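Pollen-specific leucine-rich repeat extensin-like protein 1 (Arabidopsis thaliana, PDB 6TME) probably binds RALF peptides through its leucine-rich repeat domain in the cell wall of growing pollen tubes. Local coordinates at residues Tyr59-Phe63 with Asn64-Asn68; Met287-Tyr291 with Asn292-Gly296; Phe311-Tyr315 with Asn316-Gly320; Gly328-Gln331 with Glu332-Phe335. One frame throughout, in Å; residues are numbered along the deposited sequence.

Contact 1 of 4, residues Tyr59-Phe63 with Asn64-Asn68. With SO4 (sulfate ion), chain L.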
loop_
_atom_site.group_PDB
_atom_site.type_symbol
_atom_site.label_atom_id
_atom_site.label_comp_id
_atom_site.label_asym_id
_atom_site.label_seq_id
_atom_site.Cartn_x
_atom_site.Cartn_y
_atom_site.Cartn_z
ATOM N N TYR A 59 4.758 8.709 -26.593
ATOM C CA TYR A 59 5.340 7.954 -27.702
ATOM C C TYR A 59 4.365 6.922 -28.242
ATOM O O TYR A 59 4.322 6.665 -29.450
ATOM C CB TYR A 59 6.638 7.265 -27.276
ATOM N N SER A 60 3.600 6.292 -27.366
ATOM C CA SER A 60 2.665 5.282 -27.824
ATOM C C SER A 60 1.413 5.348 -26.968
ATOM O O SER A 60 1.490 5.325 -25.737
ATOM C CB SER A 60 3.290 3.887 -27.757
ATOM O OG SER A 60 2.287 2.922 -27.570
ATOM N N ASP A 61 0.265 5.434 -27.628
ATOM C CA ASP A 61 -1.031 5.577 -26.971
ATOM C C ASP A 61 -1.939 4.528 -27.595
ATOM O O ASP A 61 -2.676 4.812 -28.545
ATOM C CB ASP A 61 -1.577 6.991 -27.157
ATOM C CG ASP A 61 -2.912 7.202 -26.486
ATOM O OD1 ASP A 61 -3.417 6.271 -25.822
ATOM O OD2 ASP A 61 -3.453 8.315 -26.632
ATOM N N PRO A 62 -1.912 3.296 -27.082
ATOM C CA PRO A 62 -2.581 2.199 -27.801
ATOM C C PRO A 62 -4.081 2.380 -27.977
ATOM O O PRO A 62 -4.611 1.987 -29.024
ATOM C CB PRO A 62 -2.252 0.969 -26.941
ATOM C CG PRO A 62 -0.998 1.367 -26.167
ATOM C CD PRO A 62 -1.204 2.828 -25.882
ATOM N N PHE A 63 -4.795 2.944 -27.002
ATOM C CA PHE A 63 -6.237 3.114 -27.151
ATOM C C PHE A 63 -6.614 4.489 -27.700
ATOM O O PHE A 63 -7.773 4.896 -27.574
ATOM C CB PHE A 63 -6.952 2.872 -25.822
ATOM C CG PHE A 63 -6.664 1.530 -25.218
ATOM C CD1 PHE A 63 -7.252 0.387 -25.728
ATOM C CD2 PHE A 63 -5.800 1.413 -24.132
ATOM C CE1 PHE A 63 -6.984 -0.855 -25.166
ATOM C CE2 PHE A 63 -5.520 0.171 -23.566
ATOM C CZ PHE A 63 -6.112 -0.958 -24.082
ATOM N N ASN A 64 -5.652 5.210 -28.286
ATOM C CA ASN A 64 -5.880 6.542 -28.853
ATOM C C ASN A 64 -6.596 7.443 -27.853
ATOM O O ASN A 64 -7.481 8.232 -28.206
ATOM C CB ASN A 64 -6.647 6.449 -30.175
ATOM C CG ASN A 64 -5.935 5.573 -31.192
ATOM O OD1 ASN A 64 -6.512 4.629 -31.735
ATOM N ND2 ASN A 64 -4.670 5.868 -31.436
ATOM N N THR A 65 -6.195 7.314 -26.588
ATOM C CA THR A 65 -6.833 8.046 -25.500
ATOM C C THR A 65 -6.740 9.561 -25.679
ATOM O O THR A 65 -7.680 10.283 -25.333
ATOM C CB THR A 65 -6.215 7.598 -24.173
ATOM O OG1 THR A 65 -6.647 6.257 -23.884
ATOM C CG2 THR A 65 -6.594 8.537 -23.011
ATOM N N ALA A 66 -5.612 10.066 -26.188
ATOM C CA ALA A 66 -5.380 11.505 -26.376
ATOM C C ALA A 66 -5.808 12.021 -27.762
ATOM O O ALA A 66 -5.473 13.158 -28.126
ATOM C CB ALA A 66 -3.892 11.831 -26.138
ATOM N N ALA A 67 -6.515 11.201 -28.541
ATOM C CA ALA A 67 -6.989 11.607 -29.861
ATOM C C ALA A 67 -7.725 12.948 -29.827
ATOM O O ALA A 67 -7.459 13.830 -30.651
ATOM C CB ALA A 67 -7.894 10.514 -30.432
ATOM N N ASN A 68 -8.660 13.124 -28.892
ATOM C CA ASN A 68 -9.423 14.369 -28.844
ATOM C C ASN A 68 -8.717 15.483 -28.072
ATOM O O ASN A 68 -9.339 16.518 -27.818
ATOM C CB ASN A 68 -10.826 14.141 -28.256
ATOM C CG ASN A 68 -10.829 14.018 -26.718
ATOM O OD1 ASN A 68 -9.811 13.698 -26.095
ATOM N ND2 ASN A 68 -11.981 14.285 -26.109
HETATM S S SO4 L . 0.892 2.838 -31.006
HETATM O O1 SO4 L . 0.546 2.536 -32.395
HETATM O O2 SO4 L . 2.308 2.537 -30.789
HETATM O O3 SO4 L . 0.064 2.011 -30.129
HETATM O O4 SO4 L . 0.646 4.257 -30.740
#
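Asp61, the first residue of one type I beta turn, ties its carboxylate to the Thr65 and Ala66 amides of the next, in the loop of the N-terminal capping region of the leucine-rich repeat domain. The first turn runs from Asp61 to Asn64, the second from Asn64 to Ala67. From CB of Asp61 the side chain heads across the first turn, since CG is anti to the backbone N (chi1 -179°). CG then sits 3.3 Å from Thr65 N, and the two oxygens divide the neighbouring amides between them. OD1 takes the Thr65 N-H at 3.1 Å, approached on its syn side but well out of the carboxylate plane; CB of Thr65 lies beside the same oxygen. OD2 takes Ala66 N at 2.8 Å, in a nearly straight bond (170°) that arrives close to the line of the C-O bond, and CB of Ala66 packs 3.6 Å from OD2. Two amides thus hold the carboxylate at both ends and fix its rotation. The main chain closes the first turn by itself, Asn64 N to Asp61 O at 3.0 Å. Thr65 and Ala66 are buried, and Thr65 rests on Leu99 and Ala102, whereas Pro62, Phe63 and Asn64 stand exposed at the outside of the loop. Upstream, Ser60 OG is also bonded to Arg127 NH2. A sulfate, probably from the crystallisation liquor, sits over the start of the loop: Ser60 OG gives it a weak bond to O2 at 3.2 Å, and Asp61 N another weak one to O4 at 3.3 Å.

Contact 2 of 4, residues Met287-Tyr291 with Asn292-Gly296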
loop_
_atom_site.group_PDB
_atom_site.type_symbol
_atom_site.label_atom_id
_atom_site.label_comp_id
_atom_site.label_asym_id
_atom_site.label_seq_id
_atom_site.Cartn_x
_atom_site.Cartn_y
_atom_site.Cartn_z
ATOM N N MET A 287 -3.978 -13.158 9.316
ATOM C CA MET A 287 -2.676 -13.086 9.966
ATOM C C MET A 287 -1.797 -14.160 9.343
ATOM O O MET A 287 -2.152 -15.342 9.369
ATOM C CB MET A 287 -2.787 -13.267 11.485
ATOM C CG MET A 287 -1.535 -12.765 12.224
ATOM S SD MET A 287 -1.794 -12.308 13.956
ATOM C CE MET A 287 -2.340 -13.851 14.649
ATOM N N ASP A 288 -0.676 -13.742 8.766
ATOM C CA ASP A 288 0.200 -14.606 7.976
ATOM C C ASP A 288 1.629 -14.413 8.463
ATOM O O ASP A 288 2.209 -13.339 8.273
ATOM C CB ASP A 288 0.105 -14.278 6.476
ATOM C CG ASP A 288 0.873 -15.289 5.592
ATOM O OD1 ASP A 288 1.654 -16.106 6.111
ATOM O OD2 ASP A 288 0.696 -15.275 4.361
ATOM N N PHE A 289 2.205 -15.448 9.071
ATOM C CA PHE A 289 3.619 -15.431 9.435
ATOM C C PHE A 289 4.418 -16.456 8.657
ATOM O O PHE A 289 5.557 -16.756 9.044
ATOM C CB PHE A 289 3.816 -15.687 10.930
ATOM C CG PHE A 289 3.202 -14.654 11.816
ATOM C CD1 PHE A 289 3.604 -13.344 11.752
ATOM C CD2 PHE A 289 2.254 -15.002 12.738
ATOM C CE1 PHE A 289 3.048 -12.402 12.578
ATOM C CE2 PHE A 289 1.707 -14.066 13.576
ATOM C CZ PHE A 289 2.090 -12.771 13.488
ATOM N N SER A 290 3.848 -17.020 7.589
ATOM C CA SER A 290 4.526 -18.104 6.882
ATOM C C SER A 290 5.910 -17.666 6.382
ATOM O O SER A 290 6.202 -16.474 6.217
ATOM C CB SER A 290 3.667 -18.606 5.716
ATOM O OG SER A 290 3.676 -17.684 4.648
ATOM N N TYR A 291 6.773 -18.658 6.162
ATOM C CA TYR A 291 8.083 -18.479 5.522
ATOM C C TYR A 291 8.961 -17.519 6.316
ATOM O O TYR A 291 9.401 -16.474 5.831
ATOM C CB TYR A 291 7.935 -17.997 4.083
ATOM C CG TYR A 291 7.383 -19.035 3.164
ATOM C CD1 TYR A 291 8.219 -19.988 2.592
ATOM C CD2 TYR A 291 6.022 -19.056 2.849
ATOM C CE1 TYR A 291 7.720 -20.952 1.755
ATOM C CE2 TYR A 291 5.506 -20.017 2.009
ATOM C CZ TYR A 291 6.362 -20.967 1.463
ATOM O OH TYR A 291 5.869 -21.931 0.609
ATOM N N ASN A 292 9.201 -17.893 7.562
ATOM C CA ASN A 292 10.101 -17.157 8.427
ATOM C C ASN A 292 10.955 -18.180 9.160
ATOM O O ASN A 292 11.099 -19.322 8.717
ATOM C CB ASN A 292 9.274 -16.234 9.328
ATOM C CG ASN A 292 8.947 -14.928 8.644
ATOM O OD1 ASN A 292 9.844 -14.144 8.340
ATOM N ND2 ASN A 292 7.668 -14.693 8.381
ATOM N N LYS A 293 11.517 -17.784 10.295
ATOM C CA LYS A 293 12.297 -18.699 11.116
ATOM C C LYS A 293 11.787 -18.690 12.545
ATOM O O LYS A 293 12.561 -18.816 13.498
ATOM C CB LYS A 293 13.785 -18.353 11.067
ATOM C CG LYS A 293 14.484 -19.009 9.908
ATOM C CD LYS A 293 15.098 -18.014 8.955
ATOM C CE LYS A 293 16.241 -17.269 9.586
ATOM N NZ LYS A 293 16.909 -16.414 8.570
ATOM N N PHE A 294 10.475 -18.539 12.718
ATOM C CA PHE A 294 9.910 -18.547 14.059
ATOM C C PHE A 294 10.059 -19.915 14.703
ATOM O O PHE A 294 10.026 -20.960 14.036
ATOM C CB PHE A 294 8.431 -18.197 14.049
ATOM C CG PHE A 294 8.137 -16.808 13.609
ATOM C CD1 PHE A 294 8.495 -15.724 14.400
ATOM C CD2 PHE A 294 7.473 -16.583 12.409
ATOM C CE1 PHE A 294 8.210 -14.424 13.993
ATOM C CE2 PHE A 294 7.195 -15.287 11.996
ATOM C CZ PHE A 294 7.557 -14.205 12.792
ATOM N N THR A 295 10.164 -19.899 16.023
ATOM C CA THR A 295 10.277 -21.114 16.810
ATOM C C THR A 295 9.277 -21.061 17.952
ATOM O O THR A 295 8.701 -20.012 18.263
ATOM C CB THR A 295 11.698 -21.298 17.356
ATOM O OG1 THR A 295 12.104 -20.112 18.050
ATOM C CG2 THR A 295 12.671 -21.564 16.212
ATOM N N GLY A 296 9.065 -22.220 18.568
ATOM C CA GLY A 296 8.303 -22.276 19.794
ATOM C C GLY A 296 6.868 -22.706 19.602
ATOM O O GLY A 296 6.535 -23.464 18.683
#
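Asn292 turns its amide back under the bend and Phe294 comes up against Phe289, so this short piece of chain folds onto itself on its buried side. The tight part is that inner side. CB of Phe289 meets CE2 of Phe294 at 3.6 Å, and the two rings are strongly inclined, planes at 72° with centroids 5.5 Å apart. The Phe289 carbonyl oxygen lies in the plane of the Phe294 ring, off its edge. That oxygen also receives the Asn292 ND2-H at 3.0 Å, almost straight at 176°. It lies in the plane of the asparagine amide, while the donor stands well above the carbonyl plane. Asn292 has its CG anti to its own carbonyl carbon (chi1 -84°), which swings the amide inward to this position. The amide is used on both sides, since OD1 accepts Phe270 N and ND2 also reaches Ala265 O in the preceding turn, and Asn316 ND2 of the next turn adds a further bond to Phe289 O. Nearer the strand, Asp288 OD1 accepts both Ser290 N (2.8 Å) and Ser290 OG (3.0 Å); the first of these makes an Asx turn at the end of the strand. The solvent side is looser: Tyr291 and Lys293 are exposed, although the Tyr291 ring is stacked with that of Tyr315 in the next turn. Met287 and Phe289 take the first two leucine positions, Asn292 follows three residues on, Phe294 takes the next apolar position and Gly296 the glycine: the LxLxxNxLxG core of a leucine-rich repeat, with the asparagine as a rung of its ladder.

Contact 3 of 4, residues Phe311-Tyr315 with Asn316-Gly320. With NAG (2-acetamido-2-deoxy-beta-D-glucopyranose), chain E.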
loop_
_atom_site.group_PDB
_atom_site.type_symbol
_atom_site.label_atom_id
_atom_site.label_comp_id
_atom_site.label_asym_id
_atom_site.label_seq_id
_atom_site.Cartn_x
_atom_site.Cartn_y
_atom_site.Cartn_z
ATOM N N PHE A 311 -5.285 -17.985 9.560
ATOM C CA PHE A 311 -4.033 -17.859 10.301
ATOM C C PHE A 311 -3.052 -18.862 9.711
ATOM O O PHE A 311 -3.196 -20.070 9.914
ATOM C CB PHE A 311 -4.261 -18.088 11.798
ATOM C CG PHE A 311 -2.999 -18.043 12.649
ATOM C CD1 PHE A 311 -1.864 -17.366 12.229
ATOM C CD2 PHE A 311 -2.969 -18.677 13.890
ATOM C CE1 PHE A 311 -0.717 -17.331 13.017
ATOM C CE2 PHE A 311 -1.833 -18.644 14.682
ATOM C CZ PHE A 311 -0.705 -17.974 14.247
ATOM N N THR A 312 -2.069 -18.346 8.978
ATOM C CA THR A 312 -1.070 -19.112 8.233
ATOM C C THR A 312 0.271 -18.961 8.944
ATOM O O THR A 312 0.787 -17.847 9.060
ATOM C CB THR A 312 -0.963 -18.582 6.794
ATOM O OG1 THR A 312 -2.232 -18.687 6.133
ATOM C CG2 THR A 312 0.127 -19.304 5.990
ATOM N N PHE A 313 0.829 -20.064 9.434
ATOM C CA PHE A 313 2.116 -20.010 10.119
ATOM C C PHE A 313 3.049 -21.090 9.585
ATOM O O PHE A 313 3.961 -21.548 10.279
ATOM C CB PHE A 313 1.949 -20.109 11.641
ATOM C CG PHE A 313 1.034 -21.230 12.105
ATOM C CD1 PHE A 313 -0.349 -21.118 12.008
ATOM C CD2 PHE A 313 1.567 -22.377 12.682
ATOM C CE1 PHE A 313 -1.187 -22.146 12.448
ATOM C CE2 PHE A 313 0.748 -23.406 13.141
ATOM C CZ PHE A 313 -0.632 -23.297 13.021
ATOM N N SER A 314 2.840 -21.479 8.332
ATOM C CA SER A 314 3.576 -22.562 7.718
ATOM C C SER A 314 5.014 -22.131 7.409
ATOM O O SER A 314 5.345 -20.947 7.407
ATOM C CB SER A 314 2.843 -23.004 6.453
ATOM O OG SER A 314 2.932 -21.987 5.495
ATOM N N TYR A 315 5.874 -23.116 7.124
ATOM C CA TYR A 315 7.287 -22.877 6.813
ATOM C C TYR A 315 7.949 -22.009 7.879
ATOM O O TYR A 315 8.428 -20.896 7.614
ATOM C CB TYR A 315 7.454 -22.252 5.431
ATOM C CG TYR A 315 6.978 -23.186 4.391
ATOM C CD1 TYR A 315 7.823 -24.169 3.883
ATOM C CD2 TYR A 315 5.662 -23.143 3.944
ATOM C CE1 TYR A 315 7.379 -25.068 2.939
ATOM C CE2 TYR A 315 5.210 -24.043 2.995
ATOM C CZ TYR A 315 6.075 -25.001 2.503
ATOM O OH TYR A 315 5.636 -25.895 1.565
ATOM N N ASN A 316 7.969 -22.557 9.089
ATOM C CA ASN A 316 8.677 -21.976 10.231
ATOM C C ASN A 316 9.322 -23.127 10.999
ATOM O O ASN A 316 9.518 -24.229 10.467
ATOM C CB ASN A 316 7.710 -21.125 11.062
ATOM C CG ASN A 316 7.439 -19.772 10.400
ATOM O OD1 ASN A 316 8.337 -18.940 10.313
ATOM N ND2 ASN A 316 6.223 -19.575 9.888
ATOM N N PHE A 317 9.665 -22.898 12.263
ATOM C CA PHE A 317 10.156 -24.008 13.095
ATOM C C PHE A 317 9.372 -24.111 14.398
ATOM O O PHE A 317 9.949 -24.302 15.476
ATOM C CB PHE A 317 11.642 -23.865 13.409
ATOM C CG PHE A 317 12.517 -23.744 12.197
ATOM C CD1 PHE A 317 13.159 -24.847 11.684
ATOM C CD2 PHE A 317 12.705 -22.517 11.586
ATOM C CE1 PHE A 317 13.967 -24.747 10.581
ATOM C CE2 PHE A 317 13.521 -22.406 10.482
ATOM C CZ PHE A 317 14.154 -23.534 9.977
ATOM N N PHE A 318 8.050 -23.970 14.339
ATOM C CA PHE A 318 7.244 -24.194 15.529
ATOM C C PHE A 318 7.318 -25.674 15.925
ATOM O O PHE A 318 7.232 -26.570 15.073
ATOM C CB PHE A 318 5.800 -23.755 15.277
ATOM C CG PHE A 318 5.646 -22.268 14.972
ATOM C CD1 PHE A 318 5.843 -21.311 15.967
ATOM C CD2 PHE A 318 5.296 -21.834 13.700
ATOM C CE1 PHE A 318 5.700 -19.947 15.687
ATOM C CE2 PHE A 318 5.165 -20.480 13.417
ATOM C CZ PHE A 318 5.356 -19.535 14.410
ATOM N N ASN A 319 7.517 -25.931 17.215
ATOM C CA ASN A 319 7.583 -27.296 17.722
ATOM C C ASN A 319 6.389 -27.659 18.598
ATOM O O ASN A 319 6.353 -28.770 19.130
ATOM C CB ASN A 319 8.899 -27.539 18.485
ATOM C CG ASN A 319 9.032 -26.683 19.754
ATOM O OD1 ASN A 319 8.216 -25.803 20.035
ATOM N ND2 ASN A 319 10.070 -26.953 20.528
ATOM N N GLY A 320 5.411 -26.766 18.746
ATOM C CA GLY A 320 4.177 -27.090 19.437
ATOM C C GLY A 320 3.053 -26.190 18.972
ATOM O O GLY A 320 3.280 -25.049 18.550
HETATM C C1 NAG E . -5.355 -17.591 3.775
HETATM C C2 NAG E . -5.989 -17.465 2.394
HETATM C C3 NAG E . -5.068 -18.066 1.333
HETATM C C4 NAG E . -3.713 -17.375 1.375
HETATM C C5 NAG E . -3.106 -17.489 2.772
HETATM C C6 NAG E . -1.873 -16.631 2.934
HETATM C C7 NAG E . -8.440 -17.434 2.628
HETATM C C8 NAG E . -9.701 -18.235 2.520
HETATM N N2 NAG E . -7.304 -18.088 2.348
HETATM O O3 NAG E . -5.643 -17.875 0.044
HETATM O O4 NAG E . -2.835 -17.891 0.377
HETATM O O5 NAG E . -4.038 -17.016 3.759
HETATM O O6 NAG E . -2.224 -15.252 2.997
HETATM O O7 NAG E . -8.447 -16.251 2.966
#
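Phe313 and Phe318 are brought together by unlike first torsions: CG of Phe313 sits between the backbone N and the carbonyl carbon, the crowded position (chi1 48°), while that of Phe318 lies anti to its own carbonyl carbon. The result is an offset edge-to-face pair, the edge of Phe313 directed to the face of Phe318, with centroids 5.9 Å apart and planes at 76°. At the closest aromatic point, CD2 of Phe313 is 3.9 Å from CD2 of Phe318, and CB of Phe313 touches CE2 of Phe318 at 3.7 Å. Phe313 is wedged from behind as well, for its CD1 stands 3.7 Å above the ring plane of Phe311, over the centre. Val298 packs on all three of these rings. Between the two segments, Asn316 provides the polar tie that a leucine-rich repeat uses at this bend: ND2 donates to Phe313 O at 3.0 Å in a nearly straight bond (173°), coming from far above the carbonyl plane, with the oxygen in the plane of the amide. Ser314 O is equally near to ND2, 3.0 Å, but poorly placed in angle. The other end of the amide, OD1, accepts the backbone N of Phe294 from the preceding turn. Phe313 O takes a second donor, Asn340 ND2, and Asn340 OD1 in turn accepts Phe318 N, so the asparagine ladder continues one rung further. Phe317 lies at the partly exposed outer side, where Lys349 makes a cation-pi contact with its ring. At the strand end of the segment, Thr312 OG1 approaches O5 of an N-acetylglucosamine at 3.4 Å, at best a weak bond.

Contact 4 of 4, residues Gly328-Gln331 with Glu332-Phe335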
loop_
_atom_site.group_PDB
_atom_site.type_symbol
_atom_site.label_atom_id
_atom_site.label_comp_id
_atom_site.label_asym_id
_atom_site.label_seq_id
_atom_site.Cartn_x
_atom_site.Cartn_y
_atom_site.Cartn_z
ATOM N N GLY A 328 -7.906 -28.051 9.744
ATOM C CA GLY A 328 -8.999 -29.008 9.674
ATOM C C GLY A 328 -9.827 -29.155 10.939
ATOM O O GLY A 328 -10.767 -29.947 10.943
ATOM N N SER A 329 -9.500 -28.445 12.020
ATOM C CA SER A 329 -10.182 -28.618 13.300
ATOM C C SER A 329 -11.394 -27.716 13.461
ATOM O O SER A 329 -12.245 -27.997 14.305
ATOM C CB SER A 329 -9.219 -28.336 14.455
ATOM O OG SER A 329 -8.976 -26.930 14.584
ATOM N N SER A 330 -11.485 -26.632 12.702
ATOM C CA SER A 330 -12.556 -25.672 12.886
ATOM C C SER A 330 -13.265 -25.448 11.556
ATOM O O SER A 330 -12.635 -25.446 10.491
ATOM C CB SER A 330 -12.016 -24.347 13.444
ATOM O OG SER A 330 -12.870 -23.267 13.119
ATOM N N GLN A 331 -14.579 -25.266 11.621
ATOM C CA GLN A 331 -15.337 -24.900 10.432
ATOM C C GLN A 331 -15.360 -23.399 10.187
ATOM O O GLN A 331 -15.778 -22.978 9.106
ATOM C CB GLN A 331 -16.774 -25.422 10.535
ATOM C CG GLN A 331 -16.834 -26.874 10.972
ATOM C CD GLN A 331 -18.239 -27.440 10.972
ATOM O OE1 GLN A 331 -19.186 -26.800 10.509
ATOM N NE2 GLN A 331 -18.382 -28.647 11.493
ATOM N N GLU A 332 -14.919 -22.590 11.154
ATOM C CA GLU A 332 -14.919 -21.138 11.011
ATOM C C GLU A 332 -13.542 -20.558 10.760
ATOM O O GLU A 332 -13.437 -19.479 10.177
ATOM C CB GLU A 332 -15.489 -20.456 12.264
ATOM C CG GLU A 332 -16.983 -20.620 12.478
ATOM C CD GLU A 332 -17.313 -21.875 13.258
ATOM O OE1 GLU A 332 -18.198 -22.635 12.813
ATOM O OE2 GLU A 332 -16.676 -22.110 14.309
ATOM N N LYS A 333 -12.489 -21.240 11.185
ATOM C CA LYS A 333 -11.152 -20.678 11.186
ATOM C C LYS A 333 -10.248 -21.545 10.332
ATOM O O LYS A 333 -10.216 -22.765 10.494
ATOM C CB LYS A 333 -10.614 -20.569 12.610
ATOM C CG LYS A 333 -11.430 -19.608 13.452
ATOM C CD LYS A 333 -10.708 -19.253 14.727
ATOM C CE LYS A 333 -11.396 -18.105 15.415
ATOM N NZ LYS A 333 -10.492 -17.521 16.429
ATOM N N GLN A 334 -9.538 -20.910 9.412
ATOM C CA GLN A 334 -8.601 -21.582 8.535
ATOM C C GLN A 334 -7.194 -21.428 9.097
ATOM O O GLN A 334 -6.757 -20.313 9.404
ATOM C CB GLN A 334 -8.680 -21.006 7.126
ATOM C CG GLN A 334 -7.861 -21.758 6.103
ATOM C CD GLN A 334 -8.339 -23.186 5.925
ATOM O OE1 GLN A 334 -7.629 -24.142 6.252
ATOM N NE2 GLN A 334 -9.552 -23.339 5.408
ATOM N N PHE A 335 -6.498 -22.552 9.238
ATOM C CA PHE A 335 -5.131 -22.596 9.718
ATOM C C PHE A 335 -4.257 -23.302 8.695
ATOM O O PHE A 335 -4.742 -24.022 7.821
ATOM C CB PHE A 335 -5.032 -23.299 11.073
ATOM C CG PHE A 335 -5.865 -22.661 12.140
ATOM C CD1 PHE A 335 -5.473 -21.453 12.714
ATOM C CD2 PHE A 335 -7.046 -23.259 12.572
ATOM C CE1 PHE A 335 -6.234 -20.857 13.714
ATOM C CE2 PHE A 335 -7.815 -22.665 13.572
ATOM C CZ PHE A 335 -7.410 -21.453 14.142
HETATM O O HOH W 1 -15.996 -25.448 14.143
#
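Ser330 OG is gripped by two successive backbone amides: Lys333 N donates to it at 2.8 Å and Glu332 N at 2.9 Å. Both bonds are bent, with N-H to oxygen angles of 144° and 143°, as expected when one atom serves two N-H groups of the same turn. The bond to the amide two residues on makes this an ST turn. The hydroxyl gets there because OG swings anti to the backbone N of Ser330, chi1 156°, which carries it forward over the chain that follows. CB of Lys333 also packs 3.6 Å from this oxygen, Ser330 OG. Beyond that carbon the lysine runs extended, away from the turn, and its NZ bonds to the backbone oxygens of Cys303 and Leu305. Cys303 itself is disulfide-bonded to Cys325, earlier in this same connection. Glu332 bends at its second torsion, bringing its carboxylate back along Gln331, where OE1 lies 3.9 Å from Gln331 CB. One water joins the pair: it accepts from Gln331 N at 2.9 Å and gives a weak bond to Glu332 OE2 at 3.4 Å. Gln331 and Glu332 are exposed, so the turn sits at the surface, and the chain becomes buried at Phe335, whose side chain packs on Phe311 and Pro327. One residue before Ser330, Ser329 OG is bonded to Val326 O. The whole is an ST turn feeding directly into strand 334-336, the last parallel rung along the concave face of the leucine-rich repeat solenoid.

In the fold
Contacts 2 and 3 are consecutive turns of the repeat solenoid, their centres 5 Å apart; Phe289 N reaches Thr312 O at 2.8 Å and Phe294 O reaches Phe317 N at 2.7 Å. Contact 4 follows on the next strand: Phe311 N meets Gln334 O at 2.8 Å, and its centre lies about 16 Å from that of contact 3. Contact 1 is at the far, N-terminal end, its centre about 47 Å from that of contact 2, on the opposite side of the chain's centre. The glycan attached to the protein touches Asp288, Ser290, Thr312 and Ser314, so contacts 2 and 3 both border the same glycan.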